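Local coordinates for HupZ (Streptococcus sp. 'group A', PDB 5ESC), which degrades heme in vitro and works as a dimeric split-barrel enzyme related to the pyridoxamine 5'-phosphate oxidases, at residues 53-57 and 81-85; 13-19 and 62-68; 89-93 and 103-109. All blocks are in the same frame, centred on the assembly; numbering follows the deposited sequence.

Interaction 1 of 3, residues 53-57 and 81-85; sequences RINIE and AEIQT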
loop_
_atom_site.group_PDB
_atom_site.type_symbol
_atom_site.label_atom_id
_atom_site.label_comp_id
_atom_site.label_asym_id
_atom_site.label_seq_id
_atom_site.Cartn_x
_atom_site.Cartn_y
_atom_site.Cartn_z
ATOM N N ARG A 53 3.316 -4.125 -12.736
ATOM C CA ARG A 53 3.781 -5.143 -13.628
ATOM C C ARG A 53 5.248 -4.952 -14.052
ATOM O O ARG A 53 6.038 -5.939 -14.030
ATOM C CB ARG A 53 2.878 -5.250 -14.890
ATOM C CG ARG A 53 3.348 -6.298 -15.830
ATOM C CD ARG A 53 2.495 -6.362 -17.115
ATOM N NE ARG A 53 2.937 -7.425 -17.980
ATOM C CZ ARG A 53 2.259 -7.778 -19.080
ATOM N NH1 ARG A 53 1.180 -7.089 -19.420
ATOM N NH2 ARG A 53 2.695 -8.738 -19.865
ATOM N N ILE A 54 5.602 -3.695 -14.431
ATOM C CA ILE A 54 6.927 -3.346 -14.858
ATOM C C ILE A 54 7.959 -3.643 -13.734
ATOM O O ILE A 54 9.041 -4.170 -13.976
ATOM C CB ILE A 54 6.961 -1.855 -15.216
ATOM C CG1 ILE A 54 6.024 -1.580 -16.367
ATOM C CG2 ILE A 54 8.352 -1.380 -15.600
ATOM C CD1 ILE A 54 6.278 -2.473 -17.526
ATOM N N ASN A 55 7.596 -3.295 -12.525
ATOM C CA ASN A 55 8.450 -3.507 -11.369
ATOM C C ASN A 55 8.599 -5.006 -11.086
ATOM O O ASN A 55 9.722 -5.484 -10.800
ATOM C CB ASN A 55 7.874 -2.777 -10.147
ATOM C CG ASN A 55 7.973 -1.243 -10.250
ATOM O OD1 ASN A 55 8.583 -0.692 -11.136
ATOM N ND2 ASN A 55 7.326 -0.567 -9.310
ATOM N N ILE A 56 7.478 -5.759 -11.083
ATOM C CA ILE A 56 7.564 -7.258 -10.927
ATOM C C ILE A 56 8.510 -7.922 -11.969
ATOM O O ILE A 56 9.408 -8.688 -11.628
ATOM C CB ILE A 56 6.184 -7.964 -10.911
ATOM C CG1 ILE A 56 5.423 -7.608 -9.611
ATOM C CG2 ILE A 56 6.305 -9.459 -11.091
ATOM C CD1 ILE A 56 3.940 -7.792 -9.726
ATOM N N GLU A 57 8.341 -7.546 -13.219
ATOM C CA GLU A 57 9.229 -8.057 -14.272
ATOM C C GLU A 57 10.663 -7.583 -14.089
ATOM O O GLU A 57 11.549 -8.366 -14.353
ATOM C CB GLU A 57 8.687 -7.690 -15.692
ATOM C CG GLU A 57 7.317 -8.281 -15.902
ATOM C CD GLU A 57 6.719 -7.998 -17.297
ATOM O OE1 GLU A 57 7.485 -7.574 -18.148
ATOM O OE2 GLU A 57 5.525 -8.201 -17.567
ATOM N N ALA A 81 7.552 -12.194 -6.944
ATOM C CA ALA A 81 6.504 -12.317 -7.934
ATOM C C ALA A 81 6.994 -12.487 -9.342
ATOM O O ALA A 81 8.164 -12.127 -9.654
ATOM C CB ALA A 81 5.550 -11.127 -7.845
ATOM N N GLU A 82 6.141 -13.032 -10.213
ATOM C CA GLU A 82 6.468 -13.203 -11.610
ATOM C C GLU A 82 5.201 -12.961 -12.369
ATOM O O GLU A 82 4.111 -13.070 -11.809
ATOM C CB GLU A 82 6.954 -14.642 -11.942
ATOM C CG GLU A 82 6.271 -15.785 -11.236
ATOM C CD GLU A 82 6.721 -17.183 -11.728
ATOM O OE1 GLU A 82 6.610 -18.153 -10.913
ATOM O OE2 GLU A 82 7.191 -17.306 -12.930
ATOM N N ILE A 83 5.351 -12.695 -13.647
ATOM C CA ILE A 83 4.232 -12.456 -14.537
ATOM C C ILE A 83 4.285 -13.591 -15.580
ATOM O O ILE A 83 5.373 -13.900 -16.065
ATOM C CB ILE A 83 4.370 -11.100 -15.250
ATOM C CG1 ILE A 83 4.389 -9.984 -14.259
ATOM C CG2 ILE A 83 3.254 -10.895 -16.281
ATOM C CD1 ILE A 83 3.038 -9.682 -13.573
ATOM N N GLN A 84 3.151 -14.245 -15.882
ATOM C CA GLN A 84 3.072 -15.269 -16.865
ATOM C C GLN A 84 1.945 -14.901 -17.864
ATOM O O GLN A 84 0.914 -14.301 -17.493
ATOM C CB GLN A 84 2.915 -16.671 -16.322
ATOM C CG GLN A 84 4.148 -17.152 -15.506
ATOM C CD GLN A 84 4.004 -18.547 -14.983
ATOM O OE1 GLN A 84 3.046 -19.204 -15.288
ATOM N NE2 GLN A 84 4.924 -18.984 -14.162
ATOM N N THR A 85 2.143 -15.296 -19.098
ATOM C CA THR A 85 1.131 -15.011 -20.133
ATOM C C THR A 85 0.574 -16.287 -20.803
ATOM O O THR A 85 -0.205 -16.217 -21.745
ATOM C CB THR A 85 1.735 -14.072 -21.154
ATOM O OG1 THR A 85 2.898 -14.681 -21.721
ATOM C CG2 THR A 85 2.098 -12.670 -20.552
#
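Ala81 meets Ile56 of the helix where the two backbones come nearest, with CA atoms 6.0 Å apart. The Ala81 CB lies 3.7 Å from Ile56 CG2. The Ile56 CG2 methyl also rests against the Ala81 carbonyl and reaches on to the next peptide. Ile56 CG2 stands anti to the backbone N, with CG1 beside that N. This rotamer (chi1 -69°) sets CG2 on the Ala81 carbonyl and brings CG1 near Ala81 CB. Glu82 turns its side chain from the helix. Its OE1 bonds His111 on the next strand, and its OE2 accepts a hydrogen bond from Gln84 NE2. Ile83 points back at the helix and is shared by three helix residues. Its CG1 sits 3.7 Å from Ile56 CG2 and 3.8 Å from Glu57 CG. Its CG2 lies against both partners of a salt bridge, 3.9 Å from Arg53 NE and 3.8 Å from Glu57 OE2. That bridge spans one helical turn: Arg53 NE donates to Glu57 OE2 over 2.7 Å, nearly along the C-O axis of the carboxylate. Arg53 is extended from CG to NE and crosses Ile83 at about a right angle. Its NH1 also makes a salt bridge with Asp49 and a hydrogen bond to Thr48 O, which helps fix the guanidinium. At Thr85 the strand has ended, and the CG2 methyl lies 4.0 Å from Arg53 NH2. No hydrogen bond joins the segments. The axes of 53-57 and 81-84 run at 109° to each other, N to C. Tyr44 of strand 41-46 also touches both isoleucines. This is helix-on-sheet packing, here on the antiparallel sheet of the split barrel.

Interaction 2 of 3, residues 13-19 and 62-68; sequences QLAMVAT and IEIAFVD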
loop_
_atom_site.group_PDB
_atom_site.type_symbol
_atom_site.label_atom_id
_atom_site.label_comp_id
_atom_site.label_asym_id
_atom_site.label_seq_id
_atom_site.Cartn_x
_atom_site.Cartn_y
_atom_site.Cartn_z
ATOM N N GLN A 13 -11.149 -7.841 2.151
ATOM C CA GLN A 13 -10.502 -6.525 2.030
ATOM C C GLN A 13 -9.746 -6.440 0.684
ATOM O O GLN A 13 -9.501 -7.449 0.023
ATOM C CB GLN A 13 -9.557 -6.264 3.221
ATOM C CG GLN A 13 -10.153 -6.457 4.619
ATOM C CD GLN A 13 -11.350 -5.538 4.860
ATOM O OE1 GLN A 13 -11.473 -4.497 4.220
ATOM N NE2 GLN A 13 -12.291 -5.993 5.689
ATOM N N LEU A 14 -9.492 -5.213 0.270
ATOM C CA LEU A 14 -8.719 -4.876 -0.897
ATOM C C LEU A 14 -7.205 -5.072 -0.681
ATOM O O LEU A 14 -6.582 -4.433 0.225
ATOM C CB LEU A 14 -8.937 -3.410 -1.243
ATOM C CG LEU A 14 -8.399 -2.880 -2.556
ATOM C CD1 LEU A 14 -8.818 -3.855 -3.638
ATOM C CD2 LEU A 14 -8.931 -1.499 -2.891
ATOM N N ALA A 15 -6.604 -5.845 -1.568
ATOM C CA ALA A 15 -5.128 -6.053 -1.593
ATOM C C ALA A 15 -4.476 -4.765 -2.001
ATOM O O ALA A 15 -4.788 -4.215 -3.066
ATOM C CB ALA A 15 -4.784 -7.135 -2.586
ATOM N N MET A 16 -3.662 -4.214 -1.149
ATOM C CA MET A 16 -2.809 -3.115 -1.566
ATOM C C MET A 16 -1.387 -3.640 -1.784
ATOM O O MET A 16 -0.754 -4.320 -0.870
ATOM C CB MET A 16 -2.871 -1.946 -0.546
ATOM C CG MET A 16 -4.289 -1.425 -0.347
ATOM S SD MET A 16 -4.870 -0.488 -1.770
ATOM C CE MET A 16 -3.444 0.425 -2.303
ATOM N N VAL A 17 -0.834 -3.307 -2.944
ATOM C CA VAL A 17 0.439 -3.888 -3.420
ATOM C C VAL A 17 1.508 -2.888 -3.574
ATOM O O VAL A 17 1.341 -1.890 -4.270
ATOM C CB VAL A 17 0.258 -4.646 -4.769
ATOM C CG1 VAL A 17 1.625 -5.160 -5.271
ATOM C CG2 VAL A 17 -0.858 -5.721 -4.633
ATOM N N ALA A 18 2.652 -3.124 -2.923
ATOM C CA ALA A 18 3.790 -2.310 -3.066
ATOM C C ALA A 18 4.945 -2.997 -3.822
ATOM O O ALA A 18 5.307 -4.167 -3.482
ATOM C CB ALA A 18 4.313 -1.872 -1.663
ATOM N N THR A 19 5.593 -2.291 -4.735
ATOM C CA THR A 19 6.733 -2.847 -5.501
ATOM C C THR A 19 7.762 -1.727 -5.562
ATOM O O THR A 19 7.511 -0.623 -5.029
ATOM C CB THR A 19 6.265 -3.275 -6.915
ATOM O OG1 THR A 19 5.619 -2.156 -7.555
ATOM C CG2 THR A 19 5.337 -4.532 -6.878
ATOM N N ILE A 62 7.932 -7.818 -3.869
ATOM C CA ILE A 62 6.551 -7.453 -3.623
ATOM C C ILE A 62 6.125 -7.576 -2.208
ATOM O O ILE A 62 6.613 -8.469 -1.501
ATOM C CB ILE A 62 5.588 -8.221 -4.588
ATOM C CG1 ILE A 62 4.175 -7.673 -4.481
ATOM C CG2 ILE A 62 5.622 -9.708 -4.319
ATOM C CD1 ILE A 62 3.450 -7.909 -5.791
ATOM N N GLU A 63 5.239 -6.693 -1.757
ATOM C CA GLU A 63 4.576 -6.816 -0.473
ATOM C C GLU A 63 3.156 -6.483 -0.659
ATOM O O GLU A 63 2.824 -5.572 -1.429
ATOM C CB GLU A 63 5.176 -5.917 0.653
ATOM C CG GLU A 63 6.691 -6.037 0.790
ATOM C CD GLU A 63 7.269 -5.638 2.163
ATOM O OE1 GLU A 63 6.500 -4.988 2.925
ATOM O OE2 GLU A 63 8.492 -6.017 2.441
ATOM N N ILE A 64 2.278 -7.264 -0.027
ATOM C CA ILE A 64 0.887 -7.054 -0.201
ATOM C C ILE A 64 0.302 -6.882 1.168
ATOM O O ILE A 64 0.607 -7.698 2.093
ATOM C CB ILE A 64 0.152 -8.301 -0.833
ATOM C CG1 ILE A 64 0.824 -8.794 -2.111
ATOM C CG2 ILE A 64 -1.340 -8.017 -1.020
ATOM C CD1 ILE A 64 0.350 -10.207 -2.434
ATOM N N ALA A 65 -0.555 -5.878 1.323
ATOM C CA ALA A 65 -1.244 -5.641 2.580
ATOM C C ALA A 65 -2.772 -5.756 2.504
ATOM O O ALA A 65 -3.391 -5.318 1.522
ATOM C CB ALA A 65 -0.767 -4.320 3.194
ATOM N N PHE A 66 -3.373 -6.386 3.515
ATOM C CA PHE A 66 -4.799 -6.481 3.661
ATOM C C PHE A 66 -5.124 -5.952 5.054
ATOM O O PHE A 66 -4.547 -6.455 6.039
ATOM C CB PHE A 66 -5.274 -7.946 3.607
ATOM C CG PHE A 66 -5.147 -8.552 2.272
ATOM C CD1 PHE A 66 -6.132 -8.354 1.339
ATOM C CD2 PHE A 66 -3.994 -9.261 1.918
ATOM C CE1 PHE A 66 -6.054 -8.960 0.109
ATOM C CE2 PHE A 66 -3.901 -9.847 0.670
ATOM C CZ PHE A 66 -4.925 -9.666 -0.237
ATOM N N VAL A 67 -5.996 -4.947 5.113
ATOM C CA VAL A 67 -6.322 -4.253 6.363
ATOM C C VAL A 67 -7.859 -4.247 6.562
ATOM O O VAL A 67 -8.609 -3.832 5.686
ATOM C CB VAL A 67 -5.717 -2.824 6.452
ATOM C CG1 VAL A 67 -6.158 -2.141 7.739
ATOM C CG2 VAL A 67 -4.173 -2.827 6.454
ATOM N N ASP A 68 -8.323 -4.798 7.676
ATOM C CA ASP A 68 -9.718 -4.602 8.066
ATOM C C ASP A 68 -9.764 -3.351 8.966
ATOM O O ASP A 68 -9.350 -3.407 10.153
ATOM C CB ASP A 68 -10.264 -5.805 8.807
ATOM C CG ASP A 68 -11.766 -5.611 9.203
ATOM O OD1 ASP A 68 -12.194 -4.451 9.448
ATOM O OD2 ASP A 68 -12.495 -6.622 9.193
HETATM O O HOH W 1 -12.199 -8.598 7.139
HETATM O O HOH W 2 -6.806 -3.572 2.865
#
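Residues 13-19 and 62-68 meet as an antiparallel strand pair in the buried part of the sheet, with Gln13 and Leu14 leading in from helix 4-12. Two hydrogen-bonded pairs, Met16 with Ala65 and Ala18 with Glu63, flank the non-hydrogen-bonded pair Val17 with Ile64. Each hydrogen-bonded pair makes two bonds. Met16 N reaches Ala65 O at 2.9 Å with an N-H...O angle of 173°, and Ala65 N returns to Met16 O at 2.7 Å. Beyond Ala15 the direct ladder gives way to water. One water donates to Leu14 O and accepts from Val67 N. On the face of Val17 and Ile64, Val17 CG1 presses on Ile62 CD1 at 3.3 Å, tighter than usual for two carbons. Val17 CG1 is anti to its own N (chi1 177°), which turns it to Ile62. Ile56 of helix 51-59 packs on Ile62 from this side. Farther along, Ala15 CB lies 3.5 Å from Phe66 CZ, and Gln13 O meets the Phe66 ring at its edge. These strands belong to the split barrel of the FMN-binding clan, a fold that commonly works as a dimer. The other face serves the second subunit: Met16 packs on its Ala65, and Glu63 bonds its Gln25 as well as Arg76 of its own chain. Near the helix 4-12 end, the bent Gln13 side chain lays CG 3.2 Å from Val67 O. Gln13 NE2 stands 3.6 Å from Asp68 OD2, and a second water bridges the two. The amide and carboxylate planes are 41° apart. Asp68 OD1 meanwhile takes the backbone N of Arg71.

Interaction 3 of 3, residues 89-93 and 103-109; sequences YYEAA and VPKAVGI
Tyr89, Tyr90 and Ala93 set helix 88-97 against the start of strand 106-117, a helix packed across an inner strand of the split-barrel sheet; the axes of 89-93 and 106-109 run at 114°. Apolar contacts make up most of it. Val107 points toward the helix. Its CG1 lies 3.8 Å from Tyr89 CB and also touches the Tyr90 backbone, while its CG2 lies 3.8 Å from Ala93 CB. CG1 sits between the backbone N and the carbonyl carbon (chi1 59°), which puts CG1 against Tyr89 and Tyr90 and CG2 against Ala93. Pro104 CG packs alongside, 3.9 Å from Tyr90 CE1 and close to Ala93. A CH-pi contact forms at the other end. Ile109 CG1 stands over one face of the Tyr89 ring, 4.1 Å from its centroid, and the two side chains cross at about a right angle. Trp37 meets that ring edge-to-face. At the start of the strand, Lys105 and Ala106 both face Glu46 in a classic beta bulge. The polar contact is a single hydrogen bond. Tyr90, with CG anti to its N, carries its hydroxyl past Ala106, and OH donates to Pro104 O over 2.7 Å, tilted 22° from the carbonyl plane.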
loop_
_atom_site.group_PDB
_atom_site.type_symbol
_atom_site.label_atom_id
_atom_site.label_comp_id
_atom_site.label_asym_id
_atom_site.label_seq_id
_atom_site.Cartn_x
_atom_site.Cartn_y
_atom_site.Cartn_z
ATOM N N TYR A 89 -1.707 -21.090 -14.693
ATOM C CA TYR A 89 -2.110 -20.013 -13.889
ATOM C C TYR A 89 -2.885 -19.008 -14.788
ATOM O O TYR A 89 -3.921 -18.463 -14.407
ATOM C CB TYR A 89 -0.967 -19.303 -13.278
ATOM C CG TYR A 89 -0.252 -20.012 -12.180
ATOM C CD1 TYR A 89 -0.889 -20.294 -11.004
ATOM C CD2 TYR A 89 1.124 -20.326 -12.328
ATOM C CE1 TYR A 89 -0.130 -20.861 -9.905
ATOM C CE2 TYR A 89 1.862 -20.882 -11.271
ATOM C CZ TYR A 89 1.203 -21.181 -10.075
ATOM O OH TYR A 89 1.995 -21.778 -9.111
ATOM N N TYR A 90 -2.354 -18.729 -15.927
ATOM C CA TYR A 90 -2.951 -17.792 -16.856
ATOM C C TYR A 90 -4.334 -18.251 -17.321
ATOM O O TYR A 90 -5.238 -17.478 -17.377
ATOM C CB TYR A 90 -1.999 -17.531 -18.045
ATOM C CG TYR A 90 -2.642 -16.597 -19.033
ATOM C CD1 TYR A 90 -2.787 -15.268 -18.714
ATOM C CD2 TYR A 90 -3.230 -17.075 -20.201
ATOM C CE1 TYR A 90 -3.402 -14.368 -19.578
ATOM C CE2 TYR A 90 -3.840 -16.174 -21.094
ATOM C CZ TYR A 90 -3.977 -14.830 -20.716
ATOM O OH TYR A 90 -4.579 -13.895 -21.503
ATOM N N GLU A 91 -4.469 -19.520 -17.706
ATOM C CA GLU A 91 -5.778 -20.068 -18.113
ATOM C C GLU A 91 -6.820 -20.008 -17.002
ATOM O O GLU A 91 -7.971 -19.624 -17.244
ATOM C CB GLU A 91 -5.637 -21.508 -18.702
ATOM C CG GLU A 91 -4.780 -21.575 -19.962
ATOM C CD GLU A 91 -5.333 -20.757 -21.138
ATOM O OE1 GLU A 91 -6.575 -20.871 -21.377
ATOM O OE2 GLU A 91 -4.560 -19.976 -21.814
ATOM N N ALA A 92 -6.395 -20.243 -15.730
ATOM C CA ALA A 92 -7.277 -20.005 -14.603
ATOM C C ALA A 92 -7.711 -18.516 -14.508
ATOM O O ALA A 92 -8.885 -18.227 -14.210
ATOM C CB ALA A 92 -6.660 -20.412 -13.268
ATOM N N ALA A 93 -6.748 -17.578 -14.646
ATOM C CA ALA A 93 -7.026 -16.183 -14.556
ATOM C C ALA A 93 -8.097 -15.744 -15.622
ATOM O O ALA A 93 -9.024 -14.911 -15.372
ATOM C CB ALA A 93 -5.746 -15.377 -14.719
ATOM N N VAL A 103 -10.534 -9.717 -20.474
ATOM C CA VAL A 103 -9.577 -10.807 -20.627
ATOM C C VAL A 103 -8.212 -10.350 -20.073
ATOM O O VAL A 103 -7.737 -9.291 -20.426
ATOM C CB VAL A 103 -9.384 -11.176 -22.077
ATOM C CG1 VAL A 103 -8.524 -12.430 -22.194
ATOM C CG2 VAL A 103 -10.767 -11.381 -22.744
ATOM N N PRO A 104 -7.588 -11.159 -19.206
ATOM C CA PRO A 104 -6.310 -10.590 -18.700
ATOM C C PRO A 104 -5.248 -10.517 -19.764
ATOM O O PRO A 104 -5.172 -11.392 -20.557
ATOM C CB PRO A 104 -5.900 -11.571 -17.571
ATOM C CG PRO A 104 -6.575 -12.814 -17.939
ATOM C CD PRO A 104 -7.886 -12.463 -18.618
ATOM N N LYS A 105 -4.366 -9.551 -19.705
ATOM C CA LYS A 105 -3.182 -9.577 -20.517
ATOM C C LYS A 105 -2.194 -10.620 -19.904
ATOM O O LYS A 105 -1.415 -11.244 -20.600
ATOM C CB LYS A 105 -2.513 -8.221 -20.469
ATOM C CG LYS A 105 -3.188 -7.144 -21.292
ATOM C CD LYS A 105 -2.363 -5.828 -21.261
ATOM C CE LYS A 105 -2.829 -4.944 -22.473
ATOM N NZ LYS A 105 -3.160 -3.580 -22.122
ATOM N N ALA A 106 -2.229 -10.799 -18.596
ATOM C CA ALA A 106 -1.263 -11.737 -17.963
ATOM C C ALA A 106 -1.779 -12.121 -16.610
ATOM O O ALA A 106 -2.798 -11.587 -16.173
ATOM C CB ALA A 106 0.118 -11.077 -17.869
ATOM N N VAL A 107 -1.080 -13.025 -15.914
ATOM C CA VAL A 107 -1.381 -13.287 -14.541
ATOM C C VAL A 107 -0.120 -12.966 -13.671
ATOM O O VAL A 107 0.995 -13.271 -14.086
ATOM C CB VAL A 107 -1.840 -14.788 -14.349
ATOM C CG1 VAL A 107 -0.796 -15.837 -14.796
ATOM C CG2 VAL A 107 -2.375 -15.020 -12.929
ATOM N N GLY A 108 -0.310 -12.343 -12.534
ATOM C CA GLY A 108 0.750 -12.073 -11.576
ATOM C C GLY A 108 0.706 -13.231 -10.579
ATOM O O GLY A 108 -0.374 -13.607 -10.142
ATOM N N ILE A 109 1.851 -13.779 -10.159
ATOM C CA ILE A 109 1.836 -14.916 -9.283
ATOM C C ILE A 109 2.792 -14.541 -8.151
ATOM O O ILE A 109 3.943 -14.178 -8.484
ATOM C CB ILE A 109 2.393 -16.084 -9.973
ATOM C CG1 ILE A 109 1.464 -16.582 -11.075
ATOM C CG2 ILE A 109 2.461 -17.322 -9.014
ATOM C CD1 ILE A 109 2.334 -16.931 -12.233
#

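Overall arrangement
All three contacts draw on one antiparallel sheet. Interaction 2 is the buried one: it joins two strands through backbone bonds and also meets the second subunit. Interactions 1 and 3 are partly buried and both set a helix against a strand, with no other subunit touching them. Interaction 1 has no bond between its segments and keeps a salt bridge within the helix; interaction 3 has one tyrosine hydroxyl bond. Strands 73-84 and 106-117 pair directly, with Gln84 O 2.8 Å from Val107 N. Interactions 1 and 2 meet where Asn55 ND2 lies 2.9 Å from Thr19 OG1. Interactions 2 and 3 do not touch, and their centres are about 19 Å apart.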